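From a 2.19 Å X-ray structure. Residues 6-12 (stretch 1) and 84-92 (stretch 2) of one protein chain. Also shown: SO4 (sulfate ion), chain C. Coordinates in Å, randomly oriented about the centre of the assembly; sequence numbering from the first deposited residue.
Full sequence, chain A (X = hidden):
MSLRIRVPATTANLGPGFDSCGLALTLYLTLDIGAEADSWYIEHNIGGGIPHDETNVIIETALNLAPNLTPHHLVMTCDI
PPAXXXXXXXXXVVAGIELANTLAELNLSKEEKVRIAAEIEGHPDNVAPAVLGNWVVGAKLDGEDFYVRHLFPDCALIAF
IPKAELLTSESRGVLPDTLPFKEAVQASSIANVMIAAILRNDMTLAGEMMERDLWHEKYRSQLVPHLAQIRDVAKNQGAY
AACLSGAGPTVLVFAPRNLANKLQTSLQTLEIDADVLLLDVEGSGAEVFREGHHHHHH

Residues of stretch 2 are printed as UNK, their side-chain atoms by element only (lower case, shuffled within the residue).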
# COMPACT_ATOMS: atom_id res chain seq x y z
N ARG A 6 7.80 6.78 27.84
CA ARG A 6 8.83 7.05 26.83
C ARG A 6 8.19 7.64 25.58
O ARG A 6 7.15 7.17 25.15
CB ARG A 6 9.56 5.76 26.46
CG ARG A 6 10.83 6.01 25.69
CD ARG A 6 11.08 4.96 24.63
NE ARG A 6 11.40 3.67 25.23
CZ ARG A 6 12.55 3.39 25.83
NH1 ARG A 6 13.52 4.31 25.91
NH2 ARG A 6 12.74 2.19 26.37
N VAL A 7 8.80 8.70 25.04
CA VAL A 7 8.27 9.42 23.87
C VAL A 7 9.41 9.69 22.93
O VAL A 7 10.46 10.18 23.38
CB VAL A 7 7.63 10.78 24.26
CG1 VAL A 7 7.00 11.45 23.04
CG2 VAL A 7 6.59 10.62 25.42
N PRO A 8 9.23 9.39 21.62
CA PRO A 8 10.31 9.58 20.67
C PRO A 8 10.44 11.00 20.08
O PRO A 8 9.47 11.78 20.04
CB PRO A 8 9.97 8.58 19.56
CG PRO A 8 8.50 8.52 19.54
CD PRO A 8 8.05 8.76 20.99
N ALA A 9 11.66 11.32 19.63
CA ALA A 9 11.96 12.47 18.82
C ALA A 9 11.25 12.34 17.48
O ALA A 9 10.89 11.24 17.05
CB ALA A 9 13.45 12.55 18.60
N THR A 10 11.04 13.48 16.82
CA THR A 10 10.35 13.54 15.53
C THR A 10 10.95 14.64 14.70
O THR A 10 11.40 15.67 15.22
CB THR A 10 8.83 13.89 15.70
OG1 THR A 10 8.72 15.04 16.54
CG2 THR A 10 8.04 12.75 16.32
N THR A 11 10.95 14.44 13.39
CA THR A 11 11.36 15.49 12.46
C THR A 11 10.15 15.83 11.62
O THR A 11 9.55 14.95 11.00
CB THR A 11 12.54 15.08 11.55
OG1 THR A 11 12.84 16.16 10.66
CG2 THR A 11 12.25 13.83 10.71
N ALA A 12 9.79 17.10 11.63
CA ALA A 12 8.56 17.55 11.01
C ALA A 12 8.88 18.38 9.77
O ALA A 12 10.05 18.65 9.50
CB ALA A 12 7.75 18.35 12.01
N UNK A 84 16.48 21.78 18.97
CA UNK A 84 17.39 21.39 17.88
C UNK A 84 16.69 20.92 16.59
O UNK A 84 17.36 20.47 15.66
c UNK A 84 18.43 20.38 18.38
c UNK A 84 20.31 22.09 18.76
n UNK A 84 20.55 21.45 22.38
c UNK A 84 20.86 21.48 21.09
c UNK A 84 19.89 20.79 18.01
n UNK A 84 20.03 22.05 20.21
n UNK A 84 21.98 20.89 20.66
N UNK A 85 15.37 21.05 16.52
CA UNK A 85 14.59 20.68 15.32
C UNK A 85 14.20 19.20 15.29
O UNK A 85 13.74 18.69 14.26
N UNK A 86 14.40 18.52 16.42
CA UNK A 86 14.09 17.09 16.56
C UNK A 86 12.90 16.79 17.50
O UNK A 86 12.75 15.68 17.98
c UNK A 86 16.09 15.38 14.70
c UNK A 86 16.46 16.27 15.92
c UNK A 86 17.76 15.78 16.57
c UNK A 86 15.33 16.29 16.95
N UNK A 87 12.05 17.79 17.72
CA UNK A 87 10.80 17.55 18.40
C UNK A 87 10.97 17.29 19.89
O UNK A 87 10.26 16.46 20.46
N UNK A 88 11.91 18.01 20.51
CA UNK A 88 12.12 17.98 21.95
C UNK A 88 10.91 18.58 22.65
O UNK A 88 10.32 17.99 23.57
o UNK A 88 13.69 18.63 23.68
c UNK A 88 13.36 18.82 22.31
N UNK A 89 10.56 19.78 22.22
CA UNK A 89 9.39 20.44 22.77
C UNK A 89 8.15 19.55 22.64
O UNK A 89 7.35 19.40 23.59
c UNK A 89 9.21 21.77 22.05
o UNK A 89 7.91 22.28 22.29
N UNK A 90 7.98 18.95 21.47
CA UNK A 90 6.74 18.21 21.22
C UNK A 90 6.73 16.90 22.01
O UNK A 90 5.68 16.44 22.42
c UNK A 90 6.53 17.97 19.72
o UNK A 90 6.71 16.59 19.37
N UNK A 91 7.90 16.30 22.22
CA UNK A 91 7.99 15.10 23.05
C UNK A 91 7.59 15.37 24.52
O UNK A 91 6.92 14.51 25.16
c UNK A 91 9.38 14.48 22.99
N UNK A 92 7.94 16.57 25.02
CA UNK A 92 7.61 16.96 26.39
C UNK A 92 6.10 17.15 26.54
O UNK A 92 5.52 16.67 27.53
c UNK A 92 8.43 18.23 26.85
S SO4 C . 12.34 21.36 18.66
O1 SO4 C . 11.68 20.69 17.52
O2 SO4 C . 13.25 22.32 18.05
O3 SO4 C . 11.38 22.08 19.52
O4 SO4 C . 13.04 20.40 19.48
O HOH W 1 8.77 14.48 19.30
O HOH W 2 10.98 18.84 13.68

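Position 84 carries seven side-chain atoms: three carbons, a nitrogen, then a carbon bearing two more nitrogens. That guanidinium pattern is arginine. Arg 84 is out of reach of stretch 1.

Position 85 has no side-chain atoms, so it is glycine. Its backbone angles, 86/11, would jam a CB against the carbonyl oxygen of the residue before, a local reason for glycine that owes nothing to the strand. The amide of Gly 85 is put to use: its N donates to O2 of the sulfate at 2.9 Å.

Position 86 shows four carbons, forked at the second, which is leucine. Leu 86, with chi1 m and chi2 t, sends its CA-to-CB bond sideways, and its CB, the nearest side-chain atom, lies 4.3 Å from Thr 10 O. The backbone makes the tighter contact: Thr 10 N donates to Leu 86 O at 3.0 Å with an angle of 157°, and Ala 9 CB packs 3.3 Å from that same Leu 86 O.

Position 87 is again bare, hence glycine, and here the neighbour also matters. An ideal CB would point toward the strand and lie 2.3 Å from Thr 10 OG1, a clash; the positive phi of 72° favours glycine as well. Gly 87 occupies the N-cap position, and its N donates to sulfate O1 at 2.9 Å.

Position 88 has one carbon then one oxygen. One carbon and one oxygen, with no second carbon, make it serine. Ser 88 points away from the strand, while its N donates to sulfate O4 at 2.8 Å.

Position 89 repeats the carbon and oxygen, serine again, out of reach of stretch 1. The CB of Ser 89 lies 3.3 Å from sulfate O3.

Position 90 is a third carbon-oxygen pair, but this one points toward the strand, its oxygen 3.8 Å from Thr 10 OG1. It is serine. Too far apart for a direct bond, Ser 90 OG and Thr 10 OG1 both donate to water 1, at 2.9 and 2.8 Å respectively.

Position 91 bears a single carbon, so it is alanine. Its CB points toward the strand and meets Val 7 CG1 at 3.9 Å. Ala 91 N also donates to Gly 87 O at 2.9 Å, the first turn of the helix.

Position 92 likewise has one carbon, pointing away: alanine, without a strand contact.

The contact works by combining one direct hydrogen bond, close packing and bridging water. Thr 10 N to Leu 86 O fixes the loop against the strand. Water 1 completes the seam, donating to Pro 8 O and Gly 87 O while accepting from the two hydroxyls; water 2 joins Ala 12 N to Gly 85 O. The bare Gly 87 lets the backbones approach, with the CA atoms of Thr 10 and Gly 87 5.0 Å apart; at 91 the alanine CB packs on Val 7. The loop and helix start meanwhile offer three amides to the sulfate.

Stretch 2 84-92: RGLGSSSAA
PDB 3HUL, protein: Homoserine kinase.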